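Motility-associated killing factor MakB (Vibrio cholerae serotype O1, PDB 6W1W) probably serves as one component of a tripartite cytotoxin whose subunits resemble alpha-pore-forming toxins. Local coordinates at residues A[78-83]-A[328-333]; A[122-127]-A[278-283]; A[150-155]-A[250-255]. All blocks are in the same frame, centred on the assembly; numbering follows the deposited sequence.

Contact 1: A[78-83]-A[328-333]; sequences TSFINY and EFVQLI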
# COMPACT_ATOMS: atom_id res chain seq x y z
N THR A 78 16.19 3.67 5.31
CA THR A 78 17.53 4.08 5.71
C THR A 78 17.58 4.60 7.15
O THR A 78 18.66 4.65 7.74
CB THR A 78 18.07 5.15 4.76
OG1 THR A 78 19.49 5.27 4.92
CG2 THR A 78 17.43 6.50 5.03
N SER A 79 16.43 4.97 7.73
CA SER A 79 16.45 5.49 9.10
C SER A 79 16.83 4.41 10.10
O SER A 79 17.49 4.70 11.10
CB SER A 79 15.10 6.11 9.45
OG SER A 79 14.09 5.12 9.60
N PHE A 80 16.43 3.16 9.85
CA PHE A 80 16.79 2.07 10.74
C PHE A 80 18.16 1.49 10.41
O PHE A 80 18.84 0.97 11.30
CB PHE A 80 15.72 0.98 10.70
CG PHE A 80 14.47 1.33 11.44
CD1 PHE A 80 13.44 2.01 10.81
CD2 PHE A 80 14.31 0.97 12.77
CE1 PHE A 80 12.28 2.34 11.49
CE2 PHE A 80 13.15 1.29 13.46
CZ PHE A 80 12.14 1.97 12.82
N ILE A 81 18.57 1.56 9.14
CA ILE A 81 19.89 1.06 8.76
C ILE A 81 20.98 1.99 9.25
O ILE A 81 21.96 1.55 9.88
CB ILE A 81 19.96 0.86 7.24
CG1 ILE A 81 19.01 -0.26 6.80
CG2 ILE A 81 21.38 0.55 6.80
CD1 ILE A 81 19.00 -0.50 5.31
N ASN A 82 20.84 3.29 8.99
CA ASN A 82 21.84 4.25 9.44
C ASN A 82 21.93 4.32 10.96
O ASN A 82 23.02 4.51 11.51
CB ASN A 82 21.54 5.64 8.85
CG ASN A 82 22.48 6.72 9.38
OD1 ASN A 82 23.67 6.74 9.05
ND2 ASN A 82 21.95 7.63 10.19
N TYR A 83 20.80 4.15 11.65
CA TYR A 83 20.82 4.26 13.11
C TYR A 83 21.62 3.13 13.74
O TYR A 83 22.34 3.34 14.72
CB TYR A 83 19.41 4.30 13.68
CG TYR A 83 19.39 4.47 15.18
CD1 TYR A 83 19.66 5.70 15.76
CD2 TYR A 83 19.14 3.39 16.02
CE1 TYR A 83 19.66 5.86 17.14
CE2 TYR A 83 19.13 3.54 17.39
CZ TYR A 83 19.39 4.77 17.95
OH TYR A 83 19.39 4.92 19.32
N GLU A 328 18.94 -5.80 9.62
CA GLU A 328 18.89 -6.87 8.62
C GLU A 328 17.46 -7.11 8.13
O GLU A 328 17.27 -7.50 6.97
CB GLU A 328 19.49 -8.15 9.19
CG GLU A 328 21.01 -8.13 9.28
CD GLU A 328 21.58 -9.34 10.01
OE1 GLU A 328 20.84 -10.33 10.19
OE2 GLU A 328 22.76 -9.30 10.40
N PHE A 329 16.46 -6.90 8.99
CA PHE A 329 15.08 -7.04 8.54
C PHE A 329 14.70 -5.94 7.56
O PHE A 329 13.92 -6.18 6.63
CB PHE A 329 14.12 -7.02 9.74
CG PHE A 329 12.68 -7.17 9.35
CD1 PHE A 329 12.13 -8.42 9.15
CD2 PHE A 329 11.87 -6.06 9.19
CE1 PHE A 329 10.80 -8.57 8.79
CE2 PHE A 329 10.54 -6.20 8.84
CZ PHE A 329 10.00 -7.45 8.64
N VAL A 330 15.23 -4.74 7.75
CA VAL A 330 14.90 -3.64 6.86
C VAL A 330 15.60 -3.80 5.52
O VAL A 330 15.06 -3.40 4.48
CB VAL A 330 15.23 -2.29 7.54
CG1 VAL A 330 14.98 -1.13 6.61
CG2 VAL A 330 14.40 -2.12 8.81
N GLN A 331 16.79 -4.41 5.50
CA GLN A 331 17.48 -4.64 4.24
C GLN A 331 16.75 -5.63 3.35
O GLN A 331 17.01 -5.67 2.14
CB GLN A 331 18.90 -5.13 4.50
CG GLN A 331 19.82 -4.07 5.08
CD GLN A 331 21.11 -4.65 5.64
OE1 GLN A 331 21.15 -5.80 6.08
NE2 GLN A 331 22.16 -3.85 5.63
N LEU A 332 15.85 -6.43 3.91
CA LEU A 332 15.11 -7.40 3.10
C LEU A 332 13.90 -6.76 2.43
O LEU A 332 13.66 -6.99 1.24
CB LEU A 332 14.68 -8.60 3.95
CG LEU A 332 15.81 -9.42 4.58
CD1 LEU A 332 15.25 -10.54 5.46
CD2 LEU A 332 16.74 -9.98 3.51
N ILE A 333 13.14 -5.95 3.16
CA ILE A 333 11.99 -5.26 2.57
C ILE A 333 12.41 -4.14 1.63
O ILE A 333 11.61 -3.69 0.81
CB ILE A 333 11.04 -4.73 3.66
CG1 ILE A 333 11.79 -3.80 4.61
CG2 ILE A 333 10.40 -5.88 4.43
CD1 ILE A 333 10.94 -3.28 5.74
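Val330 divides its two methyl groups between neighbouring residues of the facing helix. Its CG1, which stands anti to the backbone N (chi1 176°), meets the CG1 methylene of Ile81 at 4.1 Å, while Val330 CG2, anti to the carbonyl carbon and beside the backbone N, rests 3.9 Å from Phe80 CB. The two methyls are thus shared between Phe80 CB and the Ile81 chain one carbon further out. Phe80 meets Val330 CG2 mainly with CB; the ring leads away from 328-333 and is approached by this methyl obliquely. The aromatic part is used on other neighbours, meeting the ring of Trp287 and touching Leu283 and Leu286 of helix 276-302.

The two segments belong to helices 69-90 and 316-333, neighbours in the helical bundle that forms most of the protein, an architecture consistent with its likeness to alpha-pore-forming toxins. They run at 144° to one another, nearer antiparallel than parallel, with local axes 9.0 Å apart at their closest.

Ile81 reaches further than Phe80 along the partner helix. With chi2 at 179° its chain is fully extended from CA to CD1, and this terminal methyl lies against the aliphatic part of the exposed Gln331. The glutamine contributes a methylene to the apolar contact, its chain crossing that of Ile81 at a slant, and Ile81 CD1 lies 3.7 Å from Gln331 CG.

Contact 2: A[122-127]-A[278-283]; sequences NEAQQV and DSLPAL
Gln125 and Leu280 face each other where two long helices of the bundle, 100-151 and 276-302, pass almost antiparallel, their local axes 9.4 Å apart and their directions differing by 169°. In Gln125, CG points opposite the backbone N (chi1 -171°), and the chain runs straight on to the amide. At the base of this side chain, Gln125 CB lies 4.0 Å from Leu280 CD1. The extended CG carries the chain outward to the amide carbon, and here Gln125 CD comes within 3.6 Å of Pro281 CD in the pyrrolidine ring. At the tip, Gln125 NE2 lies beside the same ring, 3.8 Å from Pro281 CD. The amide turns its face to the proline ring, and the Gln125 and Pro281 side chains cross at about a right angle.

Pro281 has no amide hydrogen, and the helix is kinked where its N lacks a bond to the preceding turn. On the buried side, Leu280 sends CD1 against the backbone of the other helix, where Leu280 CD1 lies 3.7 Å from Gln125 CA, and this methyl also touches Ala124 CB. Leu280 and Ala124 are both buried, and helix 69-90 closes over them through Ile76 and Ile72, respectively. On the more exposed border, Gln125 OE1 ends 3.3 Å from Pro281 CD.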
# COMPACT_ATOMS: atom_id res chain seq x y z
N ASN A 122 7.08 11.78 11.65
CA ASN A 122 5.82 12.50 11.82
C ASN A 122 5.51 13.40 10.63
O ASN A 122 4.34 13.67 10.35
CB ASN A 122 5.86 13.32 13.11
CG ASN A 122 5.83 12.45 14.35
OD1 ASN A 122 5.30 11.34 14.32
ND2 ASN A 122 6.41 12.94 15.43
N GLU A 123 6.54 13.88 9.93
CA GLU A 123 6.30 14.61 8.69
C GLU A 123 5.90 13.68 7.56
O GLU A 123 5.14 14.07 6.67
CB GLU A 123 7.54 15.41 8.29
CG GLU A 123 7.86 16.56 9.24
CD GLU A 123 8.96 17.46 8.73
OE1 GLU A 123 9.52 17.17 7.65
OE2 GLU A 123 9.27 18.47 9.41
N ALA A 124 6.38 12.43 7.58
CA ALA A 124 5.94 11.47 6.57
C ALA A 124 4.48 11.11 6.75
O ALA A 124 3.80 10.77 5.78
CB ALA A 124 6.80 10.21 6.62
N GLN A 125 3.97 11.16 7.99
CA GLN A 125 2.58 10.81 8.22
C GLN A 125 1.64 11.88 7.68
O GLN A 125 0.51 11.57 7.29
CB GLN A 125 2.33 10.60 9.72
CG GLN A 125 0.96 10.03 10.05
CD GLN A 125 0.73 9.91 11.55
OE1 GLN A 125 -0.33 9.46 11.99
NE2 GLN A 125 1.72 10.31 12.34
N GLN A 126 2.09 13.14 7.65
CA GLN A 126 1.22 14.21 7.17
C GLN A 126 1.12 14.22 5.65
O GLN A 126 0.11 14.69 5.11
CB GLN A 126 1.73 15.56 7.68
CG GLN A 126 1.77 15.68 9.19
CD GLN A 126 2.64 16.83 9.65
OE1 GLN A 126 2.64 17.20 10.83
NE2 GLN A 126 3.39 17.40 8.72
N VAL A 127 2.14 13.72 4.96
CA VAL A 127 2.07 13.66 3.50
C VAL A 127 0.99 12.68 3.06
O VAL A 127 0.24 12.95 2.12
CB VAL A 127 3.44 13.28 2.92
CG1 VAL A 127 3.39 13.31 1.40
CG2 VAL A 127 4.51 14.23 3.44
N ASP A 278 -2.30 4.72 12.02
CA ASP A 278 -2.04 3.91 13.20
C ASP A 278 -0.67 3.26 13.20
O ASP A 278 -0.11 3.04 14.28
CB ASP A 278 -3.11 2.81 13.35
CG ASP A 278 -4.49 3.37 13.62
OD1 ASP A 278 -4.64 4.19 14.55
OD2 ASP A 278 -5.43 2.98 12.89
N SER A 279 -0.11 2.96 12.03
CA SER A 279 1.18 2.27 11.92
C SER A 279 2.36 3.24 11.96
O SER A 279 3.35 2.98 12.66
CB SER A 279 1.21 1.45 10.63
OG SER A 279 1.04 2.27 9.49
N LEU A 280 2.29 4.33 11.21
CA LEU A 280 3.37 5.32 11.26
C LEU A 280 3.51 5.97 12.63
O LEU A 280 4.65 6.08 13.11
CB LEU A 280 3.17 6.38 10.16
CG LEU A 280 3.91 6.11 8.85
CD1 LEU A 280 3.88 7.33 7.93
CD2 LEU A 280 5.35 5.70 9.12
N PRO A 281 2.45 6.43 13.30
CA PRO A 281 2.64 6.94 14.67
C PRO A 281 3.19 5.91 15.63
O PRO A 281 3.97 6.27 16.53
CB PRO A 281 1.23 7.39 15.08
CG PRO A 281 0.31 6.67 14.16
CD PRO A 281 1.05 6.57 12.87
N ALA A 282 2.83 4.64 15.47
CA ALA A 282 3.45 3.60 16.29
C ALA A 282 4.92 3.44 15.95
O ALA A 282 5.72 3.09 16.83
CB ALA A 282 2.70 2.28 16.11
N LEU A 283 5.31 3.70 14.70
CA LEU A 283 6.72 3.70 14.35
C LEU A 283 7.43 4.92 14.91
O LEU A 283 8.58 4.84 15.35
CB LEU A 283 6.89 3.63 12.83
CG LEU A 283 8.30 3.28 12.35
CD1 LEU A 283 8.42 1.77 12.10
CD2 LEU A 283 8.69 4.08 11.12

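Contact 3: A[150-155]-A[250-255]; sequences WNELAS and SEEAQA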
# COMPACT_ATOMS: atom_id res chain seq x y z
N TRP A 150 -26.65 7.25 -13.41
CA TRP A 150 -27.53 6.26 -12.81
C TRP A 150 -28.98 6.73 -12.83
O TRP A 150 -29.88 5.98 -13.22
CB TRP A 150 -27.08 5.98 -11.37
CG TRP A 150 -27.24 4.56 -10.97
CD1 TRP A 150 -28.34 3.99 -10.38
CD2 TRP A 150 -26.28 3.50 -11.12
NE1 TRP A 150 -28.13 2.65 -10.16
CE2 TRP A 150 -26.87 2.33 -10.60
CE3 TRP A 150 -24.99 3.44 -11.64
CZ2 TRP A 150 -26.21 1.10 -10.59
CZ3 TRP A 150 -24.33 2.22 -11.63
CH2 TRP A 150 -24.94 1.07 -11.11
N ASN A 151 -29.22 7.99 -12.44
CA ASN A 151 -30.58 8.46 -12.25
C ASN A 151 -31.34 8.58 -13.57
O ASN A 151 -32.57 8.40 -13.59
CB ASN A 151 -30.57 9.81 -11.52
CG ASN A 151 -30.19 9.66 -10.06
OD1 ASN A 151 -31.03 9.82 -9.17
ND2 ASN A 151 -28.92 9.35 -9.80
N GLU A 152 -30.66 8.89 -14.66
CA GLU A 152 -31.30 8.95 -15.97
C GLU A 152 -31.41 7.58 -16.63
O GLU A 152 -31.95 7.48 -17.74
CB GLU A 152 -30.57 9.94 -16.89
CG GLU A 152 -29.21 9.48 -17.39
CD GLU A 152 -28.59 10.50 -18.33
OE1 GLU A 152 -28.57 11.70 -17.98
OE2 GLU A 152 -28.13 10.10 -19.42
N LEU A 153 -30.93 6.54 -15.96
CA LEU A 153 -31.07 5.16 -16.41
C LEU A 153 -31.76 4.31 -15.34
O LEU A 153 -31.43 3.14 -15.14
CB LEU A 153 -29.72 4.55 -16.77
CG LEU A 153 -28.98 5.11 -17.99
CD1 LEU A 153 -27.55 4.58 -18.03
CD2 LEU A 153 -29.73 4.75 -19.26
N ALA A 154 -32.74 4.90 -14.64
CA ALA A 154 -33.33 4.26 -13.47
C ALA A 154 -34.24 3.09 -13.81
O ALA A 154 -34.49 2.25 -12.93
CB ALA A 154 -34.12 5.29 -12.66
N SER A 155 -34.73 2.99 -15.05
CA SER A 155 -35.57 1.86 -15.43
C SER A 155 -34.80 0.54 -15.44
O SER A 155 -35.43 -0.52 -15.56
CB SER A 155 -36.20 2.10 -16.80
OG SER A 155 -35.22 2.12 -17.82
N SER A 250 -28.96 -2.36 -21.21
CA SER A 250 -28.65 -1.56 -22.38
C SER A 250 -27.18 -1.13 -22.37
O SER A 250 -26.44 -1.32 -21.40
CB SER A 250 -29.56 -0.34 -22.45
OG SER A 250 -29.49 0.40 -21.24
N GLU A 251 -26.76 -0.52 -23.48
CA GLU A 251 -25.36 -0.14 -23.64
C GLU A 251 -24.90 0.82 -22.55
O GLU A 251 -23.88 0.59 -21.90
CB GLU A 251 -25.13 0.48 -25.02
CG GLU A 251 -25.22 -0.51 -26.17
CD GLU A 251 -23.96 -0.50 -27.02
OE1 GLU A 251 -22.97 0.12 -26.59
OE2 GLU A 251 -23.98 -1.12 -28.11
N GLU A 252 -25.66 1.90 -22.34
CA GLU A 252 -25.29 2.87 -21.31
C GLU A 252 -25.36 2.25 -19.92
O GLU A 252 -24.46 2.46 -19.09
CB GLU A 252 -26.18 4.10 -21.39
CG GLU A 252 -25.82 5.07 -22.50
CD GLU A 252 -26.43 6.44 -22.29
OE1 GLU A 252 -26.70 6.81 -21.13
OE2 GLU A 252 -26.63 7.16 -23.29
N ALA A 253 -26.41 1.47 -19.66
CA ALA A 253 -26.57 0.85 -18.35
C ALA A 253 -25.39 -0.06 -18.00
O ALA A 253 -24.98 -0.13 -16.84
CB ALA A 253 -27.88 0.06 -18.30
N GLN A 254 -24.83 -0.75 -19.00
CA GLN A 254 -23.63 -1.54 -18.75
C GLN A 254 -22.47 -0.64 -18.36
O GLN A 254 -21.79 -0.88 -17.35
CB GLN A 254 -23.27 -2.37 -19.97
CG GLN A 254 -24.17 -3.58 -20.20
CD GLN A 254 -23.90 -4.25 -21.53
OE1 GLN A 254 -22.82 -4.81 -21.75
NE2 GLN A 254 -24.87 -4.20 -22.43
N ALA A 255 -22.24 0.42 -19.14
CA ALA A 255 -21.17 1.37 -18.81
C ALA A 255 -21.42 2.04 -17.47
O ALA A 255 -20.48 2.29 -16.71
CB ALA A 255 -21.04 2.42 -19.92
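Leu153 lays its isobutyl end over the first turn of helix 251-270, overlapping the base of Glu252. Leu153 CD1 does most of the touching: it lies 3.7 Å from Glu252 CB and equally near the backbone N of Ala253, so the methyl sits where the glutamate side chain leaves the helix. Both methyls also lie near Glu252 OE1, Leu153 CD1 at 3.9 Å and Leu153 CD2 at 4.1 Å. The leucine has CG beside its own backbone N (chi1 -67°) and crosses the glutamate chain at about a right angle, using the aliphatic part of an acidic residue as an apolar surface.

Both partners stand at helix ends. Helix 100-151 stops just before Glu152, and a short turn containing Leu153 leads towards helix 157-176; a hydrogen bond from Leu153 N to Trp150 O closes the turn that follows helix 100-151. On the other side Ser250 occupies the N-cap position of helix 251-270, and its OG is hydrogen-bonded to Glu156. The contact thus joins the linker between two consecutive bundle helices to the beginning of a third. Trp150 adds to this junction through a cation-pi contact with Lys260.

Towards solvent, two acidic groups come together. Glu152 OE2 lies 4.0 Å from Glu252 OE1, with the carboxylate planes 37° apart and the two side chains crossing almost at right angles. The Glu152 chain starts between its backbone N and carbonyl carbon (chi1 71°) and then runs extended, which brings its carboxylate across to Glu252. If both groups are ionised they would repel, and their proximity might raise the affinity of one for a proton. Both glutamates also touch Trp47 of helix 46-66.

Overall arrangement
The contacts are nested along the chain: contact 3 lies within the loop closed by contact 2, itself within that closed by contact 1. Contacts 1 and 2, their centres about 17 Å apart, touch where Phe80 CZ packs 3.8 Å from Leu283 CD1. The centre of contact 3 is about 43 Å from that of contact 2 and about 52 Å from that of contact 1, across the chain's centre from the latter. Helix 100-151 spans from contact 2 to contact 3. Contacts 1 and 2 join helices far apart in sequence, and contact 3 ties the turn after helix 100-151 to the start of helix 251-270, in an elongated bundle consistent with an alpha-pore-forming toxin component.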